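Local coordinates for protein chitin deacetylase 1 (Bombyx mori, PDB 5ZNT) that hydrolyses the N-acetyl groups of N-acetyl-D-glucosamine residues in chitin, using zinc as cofactor, to give chitosan and acetate, at residues 165-170 / 207-212; 233-238 / 268-273; 343-348 / 362-367. All blocks are in the same frame, centred on the assembly; numbering follows the deposited sequence.

Contact 1: 165-170 / 207-212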
ATOM      1  N   ALA A 165       6.992   7.052  14.177  1.00 23.11           N
ATOM      2  CA  ALA A 165       6.025   8.004  13.641  1.00 26.81           C
ATOM      3  C   ALA A 165       5.600   7.632  12.221  1.00 26.84           C
ATOM      4  O   ALA A 165       5.370   8.496  11.378  1.00 27.18           O
ATOM      5  CB  ALA A 165       6.560   9.436  13.692  1.00 30.81           C
ATOM      6  N   PHE A 166       5.483   6.335  11.955  1.00 24.82           N
ATOM      7  CA  PHE A 166       4.802   5.914  10.739  1.00 22.08           C
ATOM      8  C   PHE A 166       3.300   6.116  10.927  1.00 26.03           C
ATOM      9  O   PHE A 166       2.786   6.068  12.049  1.00 26.91           O
ATOM     10  CB  PHE A 166       5.119   4.449  10.419  1.00 19.28           C
ATOM     11  CG  PHE A 166       6.472   4.241   9.753  1.00 23.07           C
ATOM     12  CD1 PHE A 166       6.659   4.556   8.408  1.00 21.94           C
ATOM     13  CD2 PHE A 166       7.552   3.750  10.476  1.00 21.19           C
ATOM     14  CE1 PHE A 166       7.895   4.370   7.802  1.00 19.83           C
ATOM     15  CE2 PHE A 166       8.795   3.555   9.867  1.00 21.45           C
ATOM     16  CZ  PHE A 166       8.965   3.874   8.531  1.00 16.48           C
ATOM     17  N   LEU A 167       2.591   6.354   9.822  1.00 22.49           N
ATOM     18  CA  LEU A 167       1.154   6.597   9.932  1.00 22.75           C
ATOM     19  C   LEU A 167       0.367   5.293   9.912  1.00 23.17           C
ATOM     20  O   LEU A 167      -0.539   5.086  10.728  1.00 24.76           O
ATOM     21  CB  LEU A 167       0.688   7.511   8.803  1.00 23.35           C
ATOM     22  CG  LEU A 167      -0.815   7.799   8.745  1.00 23.38           C
ATOM     23  CD1 LEU A 167      -1.261   8.543  10.022  1.00 27.46           C
ATOM     24  CD2 LEU A 167      -1.143   8.581   7.466  1.00 22.32           C
ATOM     25  N   TYR A 168       0.689   4.394   8.990  1.00 17.84           N
ATOM     26  CA  TYR A 168      -0.138   3.214   8.859  1.00 19.48           C
ATOM     27  C   TYR A 168       0.697   2.021   8.464  1.00 21.46           C
ATOM     28  O   TYR A 168       1.764   2.147   7.850  1.00 21.57           O
ATOM     29  CB  TYR A 168      -1.260   3.403   7.833  1.00 19.20           C
ATOM     30  CG  TYR A 168      -0.777   3.527   6.400  1.00 21.87           C
ATOM     31  CD1 TYR A 168      -0.622   2.399   5.594  1.00 18.27           C
ATOM     32  CD2 TYR A 168      -0.456   4.768   5.865  1.00 18.40           C
ATOM     33  CE1 TYR A 168      -0.172   2.509   4.275  1.00 18.79           C
ATOM     34  CE2 TYR A 168       0.005   4.888   4.551  1.00 20.76           C
ATOM     35  CZ  TYR A 168       0.131   3.757   3.766  1.00 18.55           C
ATOM     36  OH  TYR A 168       0.593   3.862   2.478  1.00 18.70           O
ATOM     37  N   ASP A 169       0.163   0.856   8.800  1.00 19.51           N
ATOM     38  CA  ASP A 169       0.609  -0.420   8.291  1.00 18.01           C
ATOM     39  C   ASP A 169      -0.428  -0.966   7.318  1.00 21.64           C
ATOM     40  O   ASP A 169      -1.630  -0.717   7.460  1.00 21.17           O
ATOM     41  CB  ASP A 169       0.812  -1.404   9.439  1.00 20.90           C
ATOM     42  CG  ASP A 169       1.092  -2.789   8.952  1.00 21.80           C
ATOM     43  OD1 ASP A 169       2.191  -3.002   8.402  1.00 20.07           O
ATOM     44  OD2 ASP A 169       0.217  -3.666   9.078  1.00 21.49           O
ATOM     45  N   SER A 170       0.046  -1.700   6.308  1.00 17.36           N
ATOM     46  CA  SER A 170      -0.826  -2.483   5.425  1.00 21.36           C
ATOM     47  C   SER A 170      -0.157  -3.842   5.238  1.00 18.13           C
ATOM     48  O   SER A 170       0.327  -4.201   4.161  1.00 19.07           O
ATOM     49  CB  SER A 170      -1.091  -1.801   4.082  1.00 20.47           C
ATOM     50  OG  SER A 170      -2.104  -2.524   3.363  1.00 15.99           O
ATOM     51  N   ALA A 207      -0.698   3.304  18.475  1.00 31.25           N
ATOM     52  CA  ALA A 207      -1.220   4.482  17.781  1.00 28.85           C
ATOM     53  C   ALA A 207      -0.830   4.452  16.302  1.00 29.44           C
ATOM     54  O   ALA A 207      -0.087   5.300  15.805  1.00 29.05           O
ATOM     55  CB  ALA A 207      -0.718   5.754  18.451  1.00 27.81           C
ATOM     56  N   VAL A 208      -1.361   3.449  15.600  1.00 21.90           N
ATOM     57  CA  VAL A 208      -1.020   3.168  14.208  1.00 24.90           C
ATOM     58  C   VAL A 208      -2.299   2.796  13.482  1.00 26.64           C
ATOM     59  O   VAL A 208      -3.118   2.033  14.005  1.00 26.25           O
ATOM     60  CB  VAL A 208      -0.003   2.007  14.080  1.00 28.22           C
ATOM     61  CG1 VAL A 208       0.363   1.774  12.610  1.00 25.70           C
ATOM     62  CG2 VAL A 208       1.265   2.274  14.934  1.00 25.48           C
ATOM     63  N   TRP A 209      -2.454   3.286  12.259  1.00 19.41           N
ATOM     64  CA  TRP A 209      -3.564   2.860  11.419  1.00 19.86           C
ATOM     65  C   TRP A 209      -3.233   1.534  10.756  1.00 22.95           C
ATOM     66  O   TRP A 209      -2.079   1.260  10.417  1.00 22.79           O
ATOM     67  CB  TRP A 209      -3.860   3.903  10.342  1.00 19.99           C
ATOM     68  CG  TRP A 209      -4.510   5.140  10.837  1.00 28.08           C
ATOM     69  CD1 TRP A 209      -3.895   6.264  11.333  1.00 28.69           C
ATOM     70  CD2 TRP A 209      -5.918   5.402  10.875  1.00 24.42           C
ATOM     71  NE1 TRP A 209      -4.840   7.208  11.672  1.00 30.09           N
ATOM     72  CE2 TRP A 209      -6.087   6.701  11.409  1.00 25.54           C
ATOM     73  CE3 TRP A 209      -7.051   4.662  10.512  1.00 28.77           C
ATOM     74  CZ2 TRP A 209      -7.347   7.285  11.589  1.00 30.48           C
ATOM     75  CZ3 TRP A 209      -8.307   5.243  10.687  1.00 34.87           C
ATOM     76  CH2 TRP A 209      -8.440   6.547  11.224  1.00 32.13           C
ATOM     77  N   GLU A 210      -4.259   0.704  10.558  1.00 21.75           N
ATOM     78  CA  GLU A 210      -4.120  -0.517   9.776  1.00 19.69           C
ATOM     79  C   GLU A 210      -4.949  -0.384   8.507  1.00 24.88           C
ATOM     80  O   GLU A 210      -6.184  -0.433   8.559  1.00 21.86           O
ATOM     81  CB  GLU A 210      -4.548  -1.763  10.550  1.00 22.33           C
ATOM     82  CG  GLU A 210      -4.474  -3.044   9.697  1.00 21.61           C
ATOM     83  CD  GLU A 210      -3.045  -3.312   9.218  1.00 23.07           C
ATOM     84  OE1 GLU A 210      -2.114  -3.064  10.006  1.00 23.56           O
ATOM     85  OE2 GLU A 210      -2.844  -3.780   8.080  1.00 17.43           O
ATOM     86  N   MET A 211      -4.271  -0.265   7.364  1.00 21.66           N
ATOM     87  CA  MET A 211      -4.947  -0.330   6.068  1.00 19.69           C
ATOM     88  C   MET A 211      -5.150  -1.801   5.747  1.00 20.59           C
ATOM     89  O   MET A 211      -4.411  -2.415   4.975  1.00 19.62           O
ATOM     90  CB  MET A 211      -4.137   0.382   4.992  1.00 18.02           C
ATOM     91  CG  MET A 211      -4.192   1.901   5.117  1.00 24.53           C
ATOM     92  SD  MET A 211      -5.872   2.579   4.912  1.00 29.24           S
ATOM     93  CE  MET A 211      -6.314   1.972   3.274  1.00 23.84           C
ATOM     94  N   VAL A 212      -6.201  -2.369   6.352  1.00 20.99           N
ATOM     95  CA  VAL A 212      -6.343  -3.815   6.384  1.00 15.79           C
ATOM     96  C   VAL A 212      -6.483  -4.352   4.972  1.00 20.47           C
ATOM     97  O   VAL A 212      -7.074  -3.711   4.088  1.00 22.76           O
ATOM     98  CB  VAL A 212      -7.543  -4.205   7.275  1.00 22.60           C
ATOM     99  CG1 VAL A 212      -8.868  -3.619   6.732  1.00 17.75           C
ATOM    100  CG2 VAL A 212      -7.640  -5.713   7.451  1.00 20.60           C
TER
HETATM  101  O   HOH W   1       2.348   6.332  14.713  1.00 35.27           O
HETATM  102  O   HOH W   2      -0.692   6.724  13.126  1.00 42.73           O
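Y168 and W209 pair in parallel, as do D169 and E210, joining strands 168-169 and 209-214 of the mixed sheet. Three backbone bonds zip them together. W209 N donates to L167 O, D169 N donates to W209 O at 2.8 Å, and M211 N donates to D169 O at 2.7 Å. The S170 hydroxyl adds a fourth bond: OG donates to M211 O at 2.8 Å, in the carbonyl plane.

The apolar contacts lie mostly beside Y168 and W209, whose side chains share one face of the sheet. Their CB atoms are 3.6 Å apart. L167 runs alongside the W209 side chain in the same direction, and its CD1 comes to 3.7 Å from W209 CD1. M211 CG reaches 3.6 Å from Y168 CD1. Helix 303-311 packs beside this face. At its far end Y168 OH bonds to E97.

The other face carries two acids side by side. Both CG atoms are anti to their backbone N, and the bend of E210 at chi2 (61°) turns its CD toward D169. D169 OD2 lies 2.6 Å from E210 OE1, with the carboxylate planes 58° apart. D169 OD1 bonds to T171 OG1, and E210 OE2 takes a bond from I172 N.

One water lies within bonding distance of F166 O and A207 O, and a second of L167 O and A207 O; not all of these bonds need form at once. Two buried carboxylates this close would repel if both were ionised, so one of them probably holds a proton.

Contact 2: 233-238 / 268-273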
ATOM      1  N   MET A 233      -3.033 -10.722  -2.026  1.00 26.08           N
ATOM      2  CA  MET A 233      -2.275 -10.310  -3.201  1.00 28.96           C
ATOM      3  C   MET A 233      -2.921 -10.900  -4.441  1.00 26.89           C
ATOM      4  O   MET A 233      -3.236 -12.097  -4.480  1.00 24.43           O
ATOM      5  CB  MET A 233      -0.818 -10.761  -3.100  1.00 27.83           C
ATOM      6  CG  MET A 233      -0.093 -10.293  -1.838  1.00 25.84           C
ATOM      7  SD  MET A 233      -0.020  -8.485  -1.710  1.00 27.12           S
ATOM      8  CE  MET A 233       0.851  -8.093  -3.236  1.00 26.05           C
ATOM      9  N   VAL A 234      -3.105 -10.067  -5.465  1.00 25.52           N
ATOM     10  CA  VAL A 234      -3.778 -10.544  -6.669  1.00 22.62           C
ATOM     11  C   VAL A 234      -3.049 -11.746  -7.255  1.00 31.25           C
ATOM     12  O   VAL A 234      -3.678 -12.726  -7.670  1.00 28.47           O
ATOM     13  CB  VAL A 234      -3.922  -9.408  -7.697  1.00 27.20           C
ATOM     14  CG1 VAL A 234      -4.560  -9.930  -8.970  1.00 26.03           C
ATOM     15  CG2 VAL A 234      -4.765  -8.288  -7.105  1.00 26.06           C
ATOM     16  N   ASP A 235      -1.714 -11.719  -7.268  1.00 28.14           N
ATOM     17  CA  ASP A 235      -1.002 -12.841  -7.874  1.00 33.30           C
ATOM     18  C   ASP A 235      -1.054 -14.110  -7.028  1.00 35.02           C
ATOM     19  O   ASP A 235      -0.629 -15.169  -7.506  1.00 37.10           O
ATOM     20  CB  ASP A 235       0.453 -12.461  -8.127  1.00 38.79           C
ATOM     21  CG  ASP A 235       1.069 -11.796  -6.939  1.00 42.00           C
ATOM     22  OD1 ASP A 235       0.942 -10.543  -6.853  1.00 44.80           O
ATOM     23  OD2 ASP A 235       1.601 -12.531  -6.065  1.00 40.60           O
ATOM     24  N   SER A 236      -1.530 -14.037  -5.787  1.00 28.44           N
ATOM     25  CA  SER A 236      -1.757 -15.253  -5.028  1.00 28.01           C
ATOM     26  C   SER A 236      -3.104 -15.909  -5.346  1.00 32.42           C
ATOM     27  O   SER A 236      -3.398 -16.974  -4.789  1.00 32.07           O
ATOM     28  CB  SER A 236      -1.646 -14.962  -3.531  1.00 33.62           C
ATOM     29  OG  SER A 236      -2.780 -14.259  -3.039  1.00 33.07           O
ATOM     30  N   CYS A 237      -3.929 -15.315  -6.224  1.00 28.20           N
ATOM     31  CA  CYS A 237      -5.197 -15.929  -6.644  1.00 34.34           C
ATOM     32  C   CYS A 237      -4.908 -16.882  -7.800  1.00 31.33           C
ATOM     33  O   CYS A 237      -5.122 -16.577  -8.975  1.00 29.20           O
ATOM     34  CB  CYS A 237      -6.227 -14.873  -7.038  1.00 29.39           C
ATOM     35  SG  CYS A 237      -6.370 -13.456  -5.899  1.00 31.06           S
ATOM     36  N   SER A 238      -4.456 -18.086  -7.445  1.00 37.35           N
ATOM     37  CA  SER A 238      -3.794 -18.964  -8.406  1.00 40.54           C
ATOM     38  C   SER A 238      -4.732 -19.562  -9.446  1.00 37.30           C
ATOM     39  O   SER A 238      -4.240 -20.075 -10.453  1.00 40.93           O
ATOM     40  CB  SER A 238      -3.064 -20.084  -7.661  1.00 40.23           C
ATOM     41  OG  SER A 238      -3.877 -20.582  -6.616  1.00 47.66           O
ATOM     42  N   TYR A 268      -3.878  -5.343  -4.867  1.00 17.49           N
ATOM     43  CA  TYR A 268      -2.472  -5.334  -4.463  1.00 17.20           C
ATOM     44  C   TYR A 268      -1.665  -6.151  -5.461  1.00 16.63           C
ATOM     45  O   TYR A 268      -1.797  -7.374  -5.511  1.00 18.97           O
ATOM     46  CB  TYR A 268      -2.323  -5.891  -3.051  1.00 16.70           C
ATOM     47  CG  TYR A 268      -3.283  -5.297  -2.043  1.00 18.94           C
ATOM     48  CD1 TYR A 268      -3.341  -3.924  -1.839  1.00 16.25           C
ATOM     49  CD2 TYR A 268      -4.117  -6.108  -1.287  1.00 17.87           C
ATOM     50  CE1 TYR A 268      -4.175  -3.371  -0.881  1.00 20.26           C
ATOM     51  CE2 TYR A 268      -4.979  -5.563  -0.347  1.00 20.83           C
ATOM     52  CZ  TYR A 268      -5.004  -4.199  -0.149  1.00 22.21           C
ATOM     53  OH  TYR A 268      -5.851  -3.660   0.799  1.00 20.57           O
ATOM     54  N   PHE A 269      -0.833  -5.475  -6.258  1.00 16.94           N
ATOM     55  CA  PHE A 269      -0.133  -6.105  -7.373  1.00 20.20           C
ATOM     56  C   PHE A 269       1.371  -6.206  -7.159  1.00 20.56           C
ATOM     57  O   PHE A 269       1.980  -5.454  -6.387  1.00 16.93           O
ATOM     58  CB  PHE A 269      -0.341  -5.329  -8.680  1.00 19.41           C
ATOM     59  CG  PHE A 269      -1.755  -5.350  -9.191  1.00 18.17           C
ATOM     60  CD1 PHE A 269      -2.217  -6.409  -9.953  1.00 24.27           C
ATOM     61  CD2 PHE A 269      -2.609  -4.292  -8.931  1.00 18.54           C
ATOM     62  CE1 PHE A 269      -3.529  -6.413 -10.448  1.00 26.28           C
ATOM     63  CE2 PHE A 269      -3.923  -4.288  -9.402  1.00 20.73           C
ATOM     64  CZ  PHE A 269      -4.388  -5.348 -10.151  1.00 24.16           C
ATOM     65  N   HIS A 270       1.967  -7.130  -7.912  1.00 20.62           N
ATOM     66  CA  HIS A 270       3.366  -7.056  -8.324  1.00 22.93           C
ATOM     67  C   HIS A 270       3.384  -6.711  -9.798  1.00 21.69           C
ATOM     68  O   HIS A 270       2.686  -7.352 -10.587  1.00 23.31           O
ATOM     69  CB  HIS A 270       4.105  -8.374  -8.107  1.00 20.38           C
ATOM     70  CG  HIS A 270       4.193  -8.767  -6.673  1.00 26.14           C
ATOM     71  ND1 HIS A 270       3.217  -9.514  -6.052  1.00 26.19           N
ATOM     72  CD2 HIS A 270       5.130  -8.504  -5.729  1.00 20.04           C
ATOM     73  CE1 HIS A 270       3.558  -9.712  -4.789  1.00 24.07           C
ATOM     74  NE2 HIS A 270       4.715  -9.114  -4.570  1.00 19.30           N
ATOM     75  N   ALA A 271       4.179  -5.701 -10.157  1.00 18.20           N
ATOM     76  CA  ALA A 271       4.264  -5.280 -11.551  1.00 19.14           C
ATOM     77  C   ALA A 271       4.564  -6.453 -12.469  1.00 20.08           C
ATOM     78  O   ALA A 271       3.983  -6.567 -13.554  1.00 21.37           O
ATOM     79  CB  ALA A 271       5.344  -4.213 -11.709  1.00 19.61           C
ATOM     80  N   ALA A 272       5.471  -7.341 -12.053  1.00 20.37           N
ATOM     81  CA  ALA A 272       5.891  -8.418 -12.945  1.00 20.93           C
ATOM     82  C   ALA A 272       4.709  -9.305 -13.351  1.00 23.81           C
ATOM     83  O   ALA A 272       4.658  -9.813 -14.477  1.00 23.68           O
ATOM     84  CB  ALA A 272       6.989  -9.245 -12.268  1.00 27.44           C
ATOM     85  N   TRP A 273       3.758  -9.516 -12.434  1.00 19.81           N
ATOM     86  CA  TRP A 273       2.574 -10.316 -12.741  1.00 20.74           C
ATOM     87  C   TRP A 273       1.764  -9.692 -13.876  1.00 24.59           C
ATOM     88  O   TRP A 273       1.314 -10.396 -14.786  1.00 23.51           O
ATOM     89  CB  TRP A 273       1.733 -10.476 -11.476  1.00 22.24           C
ATOM     90  CG  TRP A 273       0.503 -11.371 -11.593  1.00 27.22           C
ATOM     91  CD1 TRP A 273       0.452 -12.739 -11.431  1.00 32.67           C
ATOM     92  CD2 TRP A 273      -0.844 -10.955 -11.872  1.00 27.47           C
ATOM     93  NE1 TRP A 273      -0.844 -13.186 -11.586  1.00 26.60           N
ATOM     94  CE2 TRP A 273      -1.656 -12.119 -11.863  1.00 28.60           C
ATOM     95  CE3 TRP A 273      -1.446  -9.712 -12.122  1.00 21.64           C
ATOM     96  CZ2 TRP A 273      -3.033 -12.073 -12.091  1.00 26.74           C
ATOM     97  CZ3 TRP A 273      -2.806  -9.671 -12.352  1.00 25.50           C
ATOM     98  CH2 TRP A 273      -3.590 -10.848 -12.339  1.00 30.42           C
TER
HETATM   99  O   HOH W   3      -0.025  -8.986  -9.071  1.00 29.96           O
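D235 sets its CG between its backbone N and carbonyl carbon (chi1 47°), and H270 CG lies anti to its carbonyl carbon; the carboxylate and the imidazole meet. W273 has CG anti to its backbone N (chi1 -176°), and its indole lies against V234 and D235.

H270 ND1 donates to D235 OD1 at 2.6 Å, a short His-carboxylate hydrogen bond. The oxygen lies in the plane of the imidazole. On the D235 side the nitrogen approaches from above the carboxylate, 43° out of its plane. A water also donates to D235 OD1 and accepts from H270 N, so the same oxygen is tied to both the ring and the backbone of H270. The bond helps to fix the rotation of a ring about 4 Å from the zinc ion. H270 also touches the zinc ligand D46, which puts the pair beside the metal site of this CE4 deacetylase.

Three contacts are CH-pi. D235 CB lies over the five-membered ring of W273, 3.3 Å from CD1. V234 CG1 lies over the six-membered ring, 3.6 Å from CH2. The other methyl, V234 CG2, sits over a face of the F269 ring, toward its rim. M233 packs separately: it crosses H270 at about a right angle, with CE 3.5 Å from H270 CE1, and its SD rests 3.7 Å from Y268 CB.

One backbone bond joins the segments, from V234 N to Y268 O at 3.0 Å. M233 O takes bonds from both S236 N and S236 OG, which hold the short 3-10 turn 234-236 closed.

H270 is the N-cap of helix 271-276, directly after strand residues Y268 and F269. Strand 38-45, which carries the backbone partners of F269, flanks this strand. Helix 243-258 packs F246 against V234, F269 and, edge-to-face, W273.

Contact 3: 343-348 / 362-367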
ATOM      1  N   CYS A 343      24.966   5.133 -10.099  1.00 20.91           N
ATOM      2  CA  CYS A 343      26.015   4.844  -9.126  1.00 21.60           C
ATOM      3  C   CYS A 343      26.237   3.340  -9.010  1.00 28.18           C
ATOM      4  O   CYS A 343      25.318   2.606  -8.640  1.00 29.78           O
ATOM      5  CB  CYS A 343      25.645   5.442  -7.762  1.00 17.90           C
ATOM      6  SG  CYS A 343      25.140   7.157  -7.866  1.00 23.24           S
ATOM      7  N   LYS A 344      27.431   2.879  -9.312  1.00 20.99           N
ATOM      8  CA  LYS A 344      27.805   1.487  -9.181  1.00 21.70           C
ATOM      9  C   LYS A 344      28.402   1.324  -7.780  1.00 31.02           C
ATOM     10  O   LYS A 344      29.429   1.772  -7.552  1.00 23.90           O
ATOM     11  CB  LYS A 344      28.729   1.024 -10.287  1.00 28.15           C
ATOM     12  CG  LYS A 344      29.141  -0.417 -10.094  1.00 43.76           C
ATOM     13  CD  LYS A 344      29.885  -1.161 -11.235  1.00 56.50           C
ATOM     14  CE  LYS A 344      29.210  -1.098 -12.578  1.00 57.08           C
ATOM     15  NZ  LYS A 344      28.053  -1.988 -12.767  1.00 51.57           N
ATOM     16  N   LEU A 345      27.726   0.644  -6.874  1.00 22.74           N
ATOM     17  CA  LEU A 345      28.114   0.688  -5.482  1.00 21.23           C
ATOM     18  C   LEU A 345      28.320  -0.708  -4.936  1.00 24.00           C
ATOM     19  O   LEU A 345      27.715  -1.683  -5.403  1.00 20.88           O
ATOM     20  CB  LEU A 345      27.056   1.443  -4.656  1.00 20.57           C
ATOM     21  CG  LEU A 345      26.734   2.868  -5.115  1.00 23.63           C
ATOM     22  CD1 LEU A 345      25.429   3.373  -4.425  1.00 21.00           C
ATOM     23  CD2 LEU A 345      27.899   3.796  -4.800  1.00 21.33           C
ATOM     24  N   THR A 346      29.191  -0.788  -3.937  1.00 19.73           N
ATOM     25  CA  THR A 346      29.412  -1.995  -3.170  1.00 19.16           C
ATOM     26  C   THR A 346      29.274  -1.664  -1.692  1.00 16.30           C
ATOM     27  O   THR A 346      29.330  -0.503  -1.278  1.00 20.12           O
ATOM     28  CB  THR A 346      30.802  -2.600  -3.456  1.00 26.49           C
ATOM     29  OG1 THR A 346      31.841  -1.663  -3.094  1.00 22.79           O
ATOM     30  CG2 THR A 346      30.934  -2.989  -4.961  1.00 24.34           C
ATOM     31  N   SER A 347      29.155  -2.703  -0.889  1.00 17.17           N
ATOM     32  CA  SER A 347      29.121  -2.563   0.552  1.00 21.04           C
ATOM     33  C   SER A 347      29.492  -3.898   1.145  1.00 22.14           C
ATOM     34  O   SER A 347      29.057  -4.941   0.646  1.00 20.63           O
ATOM     35  CB  SER A 347      27.740  -2.163   1.075  1.00 20.03           C
ATOM     36  OG  SER A 347      27.698  -2.373   2.479  1.00 20.55           O
ATOM     37  N   LYS A 348      30.253  -3.861   2.231  1.00 21.37           N
ATOM     38  CA  LYS A 348      30.564  -5.106   2.907  1.00 24.40           C
ATOM     39  C   LYS A 348      29.317  -5.750   3.486  1.00 24.30           C
ATOM     40  O   LYS A 348      29.355  -6.928   3.840  1.00 23.96           O
ATOM     41  CB  LYS A 348      31.606  -4.878   4.002  1.00 26.71           C
ATOM     42  CG  LYS A 348      31.125  -3.955   5.119  1.00 33.99           C
ATOM     43  CD  LYS A 348      32.218  -3.740   6.173  1.00 38.38           C
ATOM     44  CE  LYS A 348      31.806  -2.664   7.168  1.00 43.97           C
ATOM     45  NZ  LYS A 348      32.865  -2.470   8.216  1.00 49.04           N
ATOM     46  N   ARG A 362      24.374  13.280  -6.076  1.00 25.64           N
ATOM     47  CA  ARG A 362      25.700  12.706  -6.285  1.00 25.39           C
ATOM     48  C   ARG A 362      25.777  11.337  -5.619  1.00 22.94           C
ATOM     49  O   ARG A 362      25.098  11.065  -4.627  1.00 23.16           O
ATOM     50  CB  ARG A 362      26.796  13.611  -5.708  1.00 30.90           C
ATOM     51  CG  ARG A 362      26.543  13.909  -4.251  1.00 42.04           C
ATOM     52  CD  ARG A 362      27.783  14.012  -3.337  1.00 47.65           C
ATOM     53  NE  ARG A 362      27.326  14.405  -1.996  1.00 49.25           N
ATOM     54  CZ  ARG A 362      27.664  13.801  -0.858  1.00 49.29           C
ATOM     55  NH1 ARG A 362      28.511  12.777  -0.853  1.00 49.98           N
ATOM     56  NH2 ARG A 362      27.158  14.240   0.285  1.00 53.78           N
ATOM     57  N   CYS A 363      26.628  10.471  -6.165  1.00 19.55           N
ATOM     58  CA  CYS A 363      26.712   9.114  -5.656  1.00 22.52           C
ATOM     59  C   CYS A 363      27.258   9.125  -4.228  1.00 26.20           C
ATOM     60  O   CYS A 363      28.166   9.894  -3.924  1.00 25.10           O
ATOM     61  CB  CYS A 363      27.611   8.272  -6.556  1.00 21.95           C
ATOM     62  SG  CYS A 363      26.914   8.139  -8.210  1.00 26.86           S
ATOM     63  N   PRO A 364      26.731   8.286  -3.344  1.00 22.41           N
ATOM     64  CA  PRO A 364      27.313   8.145  -2.005  1.00 19.97           C
ATOM     65  C   PRO A 364      28.570   7.288  -2.090  1.00 19.17           C
ATOM     66  O   PRO A 364      28.839   6.665  -3.116  1.00 22.39           O
ATOM     67  CB  PRO A 364      26.195   7.438  -1.228  1.00 18.22           C
ATOM     68  CG  PRO A 364      25.601   6.487  -2.305  1.00 18.58           C
ATOM     69  CD  PRO A 364      25.656   7.303  -3.603  1.00 17.68           C
ATOM     70  N   VAL A 365      29.336   7.219  -0.990  1.00 16.48           N
ATOM     71  CA  VAL A 365      30.590   6.457  -1.048  1.00 17.07           C
ATOM     72  C   VAL A 365      30.390   4.953  -0.883  1.00 25.12           C
ATOM     73  O   VAL A 365      31.279   4.175  -1.254  1.00 24.46           O
ATOM     74  CB  VAL A 365      31.630   6.938  -0.011  1.00 26.43           C
ATOM     75  CG1 VAL A 365      31.923   8.450  -0.191  1.00 24.85           C
ATOM     76  CG2 VAL A 365      31.218   6.641   1.394  1.00 21.54           C
ATOM     77  N   ASN A 366      29.244   4.531  -0.353  1.00 20.61           N
ATOM     78  CA  ASN A 366      28.948   3.163   0.059  1.00 22.33           C
ATOM     79  C   ASN A 366      27.550   2.803  -0.447  1.00 21.23           C
ATOM     80  O   ASN A 366      26.682   3.675  -0.531  1.00 18.37           O
ATOM     81  CB  ASN A 366      29.029   3.128   1.619  1.00 23.20           C
ATOM     82  CG  ASN A 366      28.943   1.755   2.203  1.00 33.80           C
ATOM     83  OD1 ASN A 366      29.566   0.813   1.722  1.00 39.31           O
ATOM     84  ND2 ASN A 366      28.148   1.622   3.266  1.00 30.42           N
ATOM     85  N   TYR A 367      27.305   1.535  -0.762  1.00 20.65           N
ATOM     86  CA  TYR A 367      25.936   1.110  -1.088  1.00 18.61           C
ATOM     87  C   TYR A 367      25.050   1.111   0.168  1.00 15.52           C
ATOM     88  O   TYR A 367      25.362   0.399   1.131  1.00 19.21           O
ATOM     89  CB  TYR A 367      25.948  -0.281  -1.705  1.00 19.69           C
ATOM     90  CG  TYR A 367      24.577  -0.758  -2.071  1.00 20.58           C
ATOM     91  CD1 TYR A 367      23.807  -0.060  -2.997  1.00 19.19           C
ATOM     92  CD2 TYR A 367      24.060  -1.903  -1.508  1.00 24.25           C
ATOM     93  CE1 TYR A 367      22.544  -0.493  -3.343  1.00 22.50           C
ATOM     94  CE2 TYR A 367      22.801  -2.359  -1.861  1.00 22.87           C
ATOM     95  CZ  TYR A 367      22.056  -1.646  -2.760  1.00 22.15           C
ATOM     96  OH  TYR A 367      20.801  -2.097  -3.077  1.00 23.71           O
TER
HETATM   97  O   HOH W   4      30.732   1.908  -3.376  1.00 26.05           O
HETATM   98  O   HOH W   5      26.330  -0.423   3.530  1.00 17.98           O
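C343 and C363 form a disulfide that ties the loop 362-367 back to strand 341-345 of a two-stranded beta hairpin. The SG atoms are 2.1 Å apart, and the torsion about the S-S bond is -82°. Beyond the disulfide, L345 packs against P364 and Y367. Its CD1 meets P364 CG at 3.8 Å, the two side chains crossing at about a right angle. Its CD2 lies 3.5 Å from P364 O, and its CB packs 3.6 Å from Y367 CB.

Y367 N donates to T346 O at 2.9 Å. The nitrogen stands 47° above the carbonyl plane. A water accepts from T346 N and donates to V365 O, adding a second link.

Further out, strand 355-359 touches the contact: L357 packs on L345 and I355 on Y367. The end of the Y367 side chain leads away from 343-348, and its ring stacks on H80. S347 OG bonds to E349 N, and N366 ND2 bonds to D372.

A second water joins S347, N366 and Y367. It lies 2.6 Å from S347 OG, donates to Y367 O at 2.7 Å and takes a weak bond from N366 ND2.

In the fold
The chain holds the CE4 polysaccharide deacetylase region of a longer protein. Contacts 1 and 2 lie on opposite sides of the chain's centre, their centres about 22 Å apart. They touch where V212 O packs 3.5 Å from Y268 OH. R146 also spans them, bonding to S170 O and making a cation-pi contact with Y268. The zinc, held by D46, H101 and H105, is nearer contact 2: it lies about 4 Å from the H270 side chain and about 12 Å from that of S170. Contact 3 is peripheral, its centre about 32 Å from each of the others. The Y367 side chain is still about 10 Å from that of H105, and the C343 side chain is about 11 Å from a bound N-acetylglucosamine.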